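Local coordinates for aromatic amino acid beta-eliminating lyase/threonine aldolase (Exiguobacterium sibiricum, PDB 3LWS), which is a member of the beta-eliminating lyase family, pyridoxal-phosphate-dependent enzymes of the aminotransferase-like clan, with pyridoxal phosphate covalently bound to the chain, at residues A[288-302]-A[320-333]. Numbering follows the deposited sequence.
Sequences NMFHLHFDGQAADIS and LVDKDGYCSTEISV
Strands 289-295 and 326-332 run antiparallel, their axes 4.6 Å apart at closest approach, and form the central pair of the four-stranded antiparallel sheet in the small C-terminal domain of this PLP-dependent fold. Three hydrogen-bonded pairs, F290 with I331, L292 with T329 and F294 with C327, each give two backbone bonds, and side chains alternate between two faces.

F290, L292, F294, C327, T329 and I331 line the largely apolar face, packed partly by helix 258-273. T329 turns CG2 to L292 CB, while its OG1 bonds Y319 O. Beta-branched I331 suits its extended strand and lays CB over one face of the F290 ring, a CH-pi contact 4.0 Å from the centroid. Farther along, L320 CD2 meets the F294 ring at CD1, while I301 CG2 covers one ring face.

The other face is mostly polar, though M289 also lies on it. H291 NE2 donates to E330 OE1 at 2.9 Å; ring and carboxylate are nearly coplanar, and the anti lone pair is used. E330 holds CG opposite its backbone nitrogen (chi1 179°), which lays CB and CG beside H291 CD2; R146 makes a salt bridge to the same OE1, which would probably stabilise the carboxylate's negative charge. The H293 and Y326 rings lie near parallel but slid apart, planes 11° apart.

Past the strand, G296 adopts a positive phi (101°) that glycine accommodates easily. Q297, the N-cap residue of helix 298-312, bends at chi2 so that its amide bridges the 322-325 turn: OE1 accepts from G325 N, and NE2 donates to K323 O. D322 OD1 accepts A298 N through its syn lone pair at 2.7 Å.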
loop_
_atom_site.group_PDB
_atom_site.type_symbol
_atom_site.label_atom_id
_atom_site.label_comp_id
_atom_site.label_asym_id
_atom_site.label_seq_id
_atom_site.Cartn_x
_atom_site.Cartn_y
_atom_site.Cartn_z
ATOM N N ASN A 288 -21.325 -10.806 -13.920
ATOM C CA ASN A 288 -22.104 -10.595 -12.710
ATOM C C ASN A 288 -22.626 -9.167 -12.574
ATOM O O ASN A 288 -23.310 -8.874 -11.616
ATOM C CB ASN A 288 -21.300 -10.939 -11.453
ATOM C CG ASN A 288 -20.125 -10.042 -11.260
ATOM O OD1 ASN A 288 -19.490 -9.638 -12.223
ATOM N ND2 ASN A 288 -19.865 -9.671 -10.010
HETATM N N MSE A 289 -22.297 -8.298 -13.524
HETATM C CA MSE A 289 -22.594 -6.880 -13.376
HETATM C C MSE A 289 -23.465 -6.351 -14.492
HETATM O O MSE A 289 -23.510 -6.899 -15.596
HETATM C CB MSE A 289 -21.289 -6.078 -13.295
HETATM C CG MSE A 289 -20.647 -5.790 -14.650
HETATM SE SE MSE A 289 -19.276 -4.424 -14.490
HETATM C CE MSE A 289 -20.408 -2.854 -14.205
ATOM N N PHE A 290 -24.134 -5.254 -14.173
ATOM C CA PHE A 290 -24.791 -4.407 -15.138
ATOM C C PHE A 290 -25.050 -3.028 -14.514
ATOM O O PHE A 290 -24.900 -2.849 -13.297
ATOM C CB PHE A 290 -26.097 -5.041 -15.626
ATOM C CG PHE A 290 -27.050 -5.458 -14.530
ATOM C CD1 PHE A 290 -27.010 -6.746 -14.004
ATOM C CD2 PHE A 290 -28.017 -4.572 -14.049
ATOM C CE1 PHE A 290 -27.917 -7.144 -13.017
ATOM C CE2 PHE A 290 -28.911 -4.957 -13.060
ATOM C CZ PHE A 290 -28.874 -6.252 -12.554
ATOM N N HIS A 291 -25.451 -2.059 -15.323
ATOM C CA HIS A 291 -25.968 -0.818 -14.754
ATOM C C HIS A 291 -27.469 -0.821 -14.806
ATOM O O HIS A 291 -28.056 -1.342 -15.742
ATOM C CB HIS A 291 -25.399 0.422 -15.434
ATOM C CG HIS A 291 -23.953 0.673 -15.126
ATOM N ND1 HIS A 291 -23.230 1.671 -15.731
ATOM C CD2 HIS A 291 -23.090 0.045 -14.279
ATOM C CE1 HIS A 291 -21.984 1.645 -15.287
ATOM N NE2 HIS A 291 -21.877 0.682 -14.389
ATOM N N LEU A 292 -28.061 -0.236 -13.781
ATOM C CA LEU A 292 -29.497 -0.181 -13.608
ATOM C C LEU A 292 -29.902 1.288 -13.717
ATOM O O LEU A 292 -29.585 2.074 -12.826
ATOM C CB LEU A 292 -29.869 -0.736 -12.235
ATOM C CG LEU A 292 -31.348 -0.728 -11.857
ATOM C CD1 LEU A 292 -32.148 -1.580 -12.846
ATOM C CD2 LEU A 292 -31.497 -1.238 -10.423
ATOM N N HIS A 293 -30.601 1.604 -14.799
ATOM C CA HIS A 293 -31.136 2.923 -15.163
ATOM C C HIS A 293 -32.648 3.083 -14.875
ATOM O O HIS A 293 -33.457 2.235 -15.303
ATOM C CB HIS A 293 -31.026 3.047 -16.677
ATOM C CG HIS A 293 -29.628 3.145 -17.185
ATOM N ND1 HIS A 293 -29.281 3.960 -18.235
ATOM C CD2 HIS A 293 -28.489 2.536 -16.793
ATOM C CE1 HIS A 293 -27.985 3.844 -18.469
ATOM N NE2 HIS A 293 -27.481 2.999 -17.593
ATOM N N PHE A 294 -33.014 4.183 -14.219
ATOM C CA PHE A 294 -34.374 4.579 -13.938
ATOM C C PHE A 294 -34.656 5.903 -14.671
ATOM O O PHE A 294 -33.897 6.870 -14.522
ATOM C CB PHE A 294 -34.570 4.830 -12.428
ATOM C CG PHE A 294 -34.232 3.651 -11.553
ATOM C CD1 PHE A 294 -32.937 3.446 -11.083
ATOM C CD2 PHE A 294 -35.209 2.744 -11.192
ATOM C CE1 PHE A 294 -32.634 2.346 -10.284
ATOM C CE2 PHE A 294 -34.906 1.660 -10.387
ATOM C CZ PHE A 294 -33.631 1.460 -9.937
ATOM N N ASP A 295 -35.756 5.964 -15.408
ATOM C CA ASP A 295 -36.220 7.221 -15.984
ATOM C C ASP A 295 -36.579 8.143 -14.805
ATOM O O ASP A 295 -37.144 7.702 -13.805
ATOM C CB ASP A 295 -37.422 7.012 -16.929
ATOM C CG ASP A 295 -37.014 6.477 -18.349
ATOM O OD1 ASP A 295 -35.817 6.460 -18.730
ATOM O OD2 ASP A 295 -37.927 6.096 -19.114
ATOM N N GLY A 296 -36.189 9.399 -14.916
ATOM C CA GLY A 296 -36.387 10.361 -13.848
ATOM C C GLY A 296 -35.077 10.538 -13.085
ATOM O O GLY A 296 -34.150 9.785 -13.254
ATOM N N GLN A 297 -35.027 11.526 -12.210
ATOM C CA GLN A 297 -33.797 11.881 -11.506
ATOM C C GLN A 297 -33.905 11.379 -10.067
ATOM O O GLN A 297 -35.011 10.972 -9.607
ATOM C CB GLN A 297 -33.596 13.407 -11.561
ATOM C CG GLN A 297 -33.645 14.111 -12.970
ATOM C CD GLN A 297 -32.460 13.824 -13.927
ATOM O OE1 GLN A 297 -32.535 14.123 -15.124
ATOM N NE2 GLN A 297 -31.403 13.217 -13.423
ATOM N N ALA A 298 -32.794 11.433 -9.336
ATOM C CA ALA A 298 -32.726 10.877 -7.970
ATOM C C ALA A 298 -33.770 11.460 -7.031
ATOM O O ALA A 298 -34.287 10.764 -6.193
ATOM C CB ALA A 298 -31.348 11.071 -7.381
ATOM N N ALA A 299 -34.062 12.750 -7.173
ATOM C CA ALA A 299 -35.120 13.400 -6.402
ATOM C C ALA A 299 -36.517 12.775 -6.626
ATOM O O ALA A 299 -37.339 12.818 -5.727
ATOM C CB ALA A 299 -35.153 14.888 -6.737
ATOM N N ASP A 300 -36.752 12.224 -7.818
ATOM C CA ASP A 300 -37.958 11.461 -8.163
ATOM C C ASP A 300 -37.948 10.004 -7.718
ATOM O O ASP A 300 -38.963 9.488 -7.269
ATOM C CB ASP A 300 -38.154 11.420 -9.675
ATOM C CG ASP A 300 -38.124 12.799 -10.311
ATOM O OD1 ASP A 300 -38.919 13.634 -9.875
ATOM O OD2 ASP A 300 -37.320 13.038 -11.241
ATOM N N ILE A 301 -36.813 9.341 -7.891
ATOM C CA ILE A 301 -36.696 7.881 -7.721
ATOM C C ILE A 301 -36.237 7.481 -6.328
ATOM O O ILE A 301 -36.736 6.505 -5.771
ATOM C CB ILE A 301 -35.716 7.279 -8.771
ATOM C CG1 ILE A 301 -36.168 7.635 -10.178
ATOM C CG2 ILE A 301 -35.563 5.759 -8.604
ATOM C CD1 ILE A 301 -37.643 7.421 -10.494
ATOM N N SER A 302 -35.287 8.214 -5.751
ATOM C CA SER A 302 -34.829 7.864 -4.397
ATOM C C SER A 302 -35.985 7.571 -3.393
ATOM O O SER A 302 -35.951 6.545 -2.704
ATOM C CB SER A 302 -33.870 8.930 -3.852
ATOM O OG SER A 302 -33.718 8.833 -2.454
ATOM N N LEU A 320 -27.741 6.457 -6.170
ATOM C CA LEU A 320 -28.019 6.831 -7.564
ATOM C C LEU A 320 -27.046 7.904 -8.097
ATOM O O LEU A 320 -26.509 8.684 -7.324
ATOM C CB LEU A 320 -29.449 7.338 -7.684
ATOM C CG LEU A 320 -30.558 6.297 -7.446
ATOM C CD1 LEU A 320 -31.870 7.066 -7.064
ATOM C CD2 LEU A 320 -30.741 5.396 -8.661
ATOM N N VAL A 321 -26.817 7.918 -9.410
ATOM C CA VAL A 321 -25.989 8.932 -10.070
ATOM C C VAL A 321 -26.874 9.535 -11.132
ATOM O O VAL A 321 -27.283 8.813 -12.038
ATOM C CB VAL A 321 -24.689 8.334 -10.693
ATOM C CG1 VAL A 321 -23.910 9.404 -11.501
ATOM C CG2 VAL A 321 -23.792 7.742 -9.601
ATOM N N ASP A 322 -27.193 10.835 -11.003
ATOM C CA ASP A 322 -28.060 11.498 -11.954
ATOM C C ASP A 322 -27.351 11.679 -13.285
ATOM O O ASP A 322 -26.168 12.011 -13.338
ATOM C CB ASP A 322 -28.583 12.864 -11.441
ATOM C CG ASP A 322 -29.844 12.745 -10.647
ATOM O OD1 ASP A 322 -30.569 11.752 -10.865
ATOM O OD2 ASP A 322 -30.135 13.656 -9.839
ATOM N N LYS A 323 -28.104 11.443 -14.351
ATOM C CA LYS A 323 -27.634 11.625 -15.715
ATOM C C LYS A 323 -28.715 12.465 -16.386
ATOM O O LYS A 323 -29.516 13.128 -15.692
ATOM C CB LYS A 323 -27.474 10.266 -16.432
ATOM C CG LYS A 323 -26.575 9.310 -15.751
ATOM C CD LYS A 323 -25.131 9.576 -16.055
ATOM C CE LYS A 323 -24.316 8.351 -15.667
ATOM N NZ LYS A 323 -22.884 8.480 -16.004
ATOM N N ASP A 324 -28.741 12.447 -17.716
ATOM C CA ASP A 324 -29.680 13.282 -18.476
ATOM C C ASP A 324 -31.061 12.607 -18.597
ATOM O O ASP A 324 -31.271 11.739 -19.444
ATOM C CB ASP A 324 -29.105 13.590 -19.864
ATOM C CG ASP A 324 -29.945 14.610 -20.637
ATOM O OD1 ASP A 324 -30.707 15.377 -20.006
ATOM O OD2 ASP A 324 -29.839 14.641 -21.878
ATOM N N GLY A 325 -32.000 13.015 -17.741
ATOM C CA GLY A 325 -33.346 12.453 -17.763
ATOM C C GLY A 325 -33.491 11.061 -17.166
ATOM O O GLY A 325 -34.565 10.482 -17.228
ATOM N N TYR A 326 -32.402 10.512 -16.628
ATOM C CA TYR A 326 -32.429 9.235 -15.912
ATOM C C TYR A 326 -31.349 9.237 -14.827
ATOM O O TYR A 326 -30.526 10.146 -14.779
ATOM C CB TYR A 326 -32.232 8.079 -16.908
ATOM C CG TYR A 326 -30.829 7.926 -17.442
ATOM C CD1 TYR A 326 -30.346 8.742 -18.447
ATOM C CD2 TYR A 326 -29.997 6.945 -16.933
ATOM C CE1 TYR A 326 -29.017 8.577 -18.959
ATOM C CE2 TYR A 326 -28.682 6.788 -17.397
ATOM C CZ TYR A 326 -28.208 7.588 -18.418
ATOM O OH TYR A 326 -26.926 7.371 -18.814
ATOM N N CYS A 327 -31.392 8.259 -13.931
ATOM C CA CYS A 327 -30.372 8.079 -12.900
ATOM C C CYS A 327 -29.979 6.624 -12.863
ATOM O O CYS A 327 -30.754 5.744 -13.257
ATOM C CB CYS A 327 -30.870 8.528 -11.518
ATOM S SG CYS A 327 -32.458 7.883 -11.050
ATOM N N SER A 328 -28.784 6.364 -12.373
ATOM C CA SER A 328 -28.129 5.079 -12.606
ATOM C C SER A 328 -27.444 4.570 -11.368
ATOM O O SER A 328 -27.003 5.348 -10.526
ATOM C CB SER A 328 -27.065 5.254 -13.691
ATOM O OG SER A 328 -26.438 4.034 -14.004
ATOM N N THR A 329 -27.394 3.244 -11.241
ATOM C CA THR A 329 -26.592 2.609 -10.219
ATOM C C THR A 329 -25.970 1.349 -10.802
ATOM O O THR A 329 -26.435 0.813 -11.825
ATOM C CB THR A 329 -27.396 2.262 -8.977
ATOM O OG1 THR A 329 -26.490 2.066 -7.877
ATOM C CG2 THR A 329 -28.252 0.984 -9.191
ATOM N N GLU A 330 -24.913 0.886 -10.165
ATOM C CA GLU A 330 -24.191 -0.292 -10.654
ATOM C C GLU A 330 -24.489 -1.514 -9.743
ATOM O O GLU A 330 -24.403 -1.429 -8.538
ATOM C CB GLU A 330 -22.703 -0.000 -10.702
ATOM C CG GLU A 330 -21.833 -1.151 -11.181
ATOM C CD GLU A 330 -20.379 -0.745 -11.326
ATOM O OE1 GLU A 330 -20.037 -0.029 -12.295
ATOM O OE2 GLU A 330 -19.584 -1.138 -10.458
ATOM N N ILE A 331 -24.856 -2.627 -10.346
ATOM C CA ILE A 331 -25.120 -3.879 -9.611
ATOM C C ILE A 331 -24.001 -4.844 -9.954
ATOM O O ILE A 331 -23.770 -5.097 -11.128
ATOM C CB ILE A 331 -26.445 -4.528 -10.094
ATOM C CG1 ILE A 331 -27.649 -3.592 -9.908
ATOM C CG2 ILE A 331 -26.648 -5.892 -9.418
ATOM C CD1 ILE A 331 -27.857 -3.040 -8.515
ATOM N N SER A 332 -23.313 -5.386 -8.959
ATOM C CA SER A 332 -22.360 -6.491 -9.185
ATOM C C SER A 332 -22.767 -7.660 -8.268
ATOM O O SER A 332 -22.783 -7.507 -7.056
ATOM C CB SER A 332 -20.942 -6.045 -8.859
ATOM O OG SER A 332 -20.495 -5.019 -9.765
ATOM N N VAL A 333 -23.107 -8.814 -8.832
ATOM C CA VAL A 333 -23.627 -9.932 -8.008
ATOM C C VAL A 333 -22.478 -10.723 -7.354
ATOM O O VAL A 333 -21.450 -11.076 -8.007
ATOM C CB VAL A 333 -24.606 -10.863 -8.822
ATOM C CG1 VAL A 333 -25.024 -12.142 -8.010
ATOM C CG2 VAL A 333 -25.855 -10.119 -9.258
#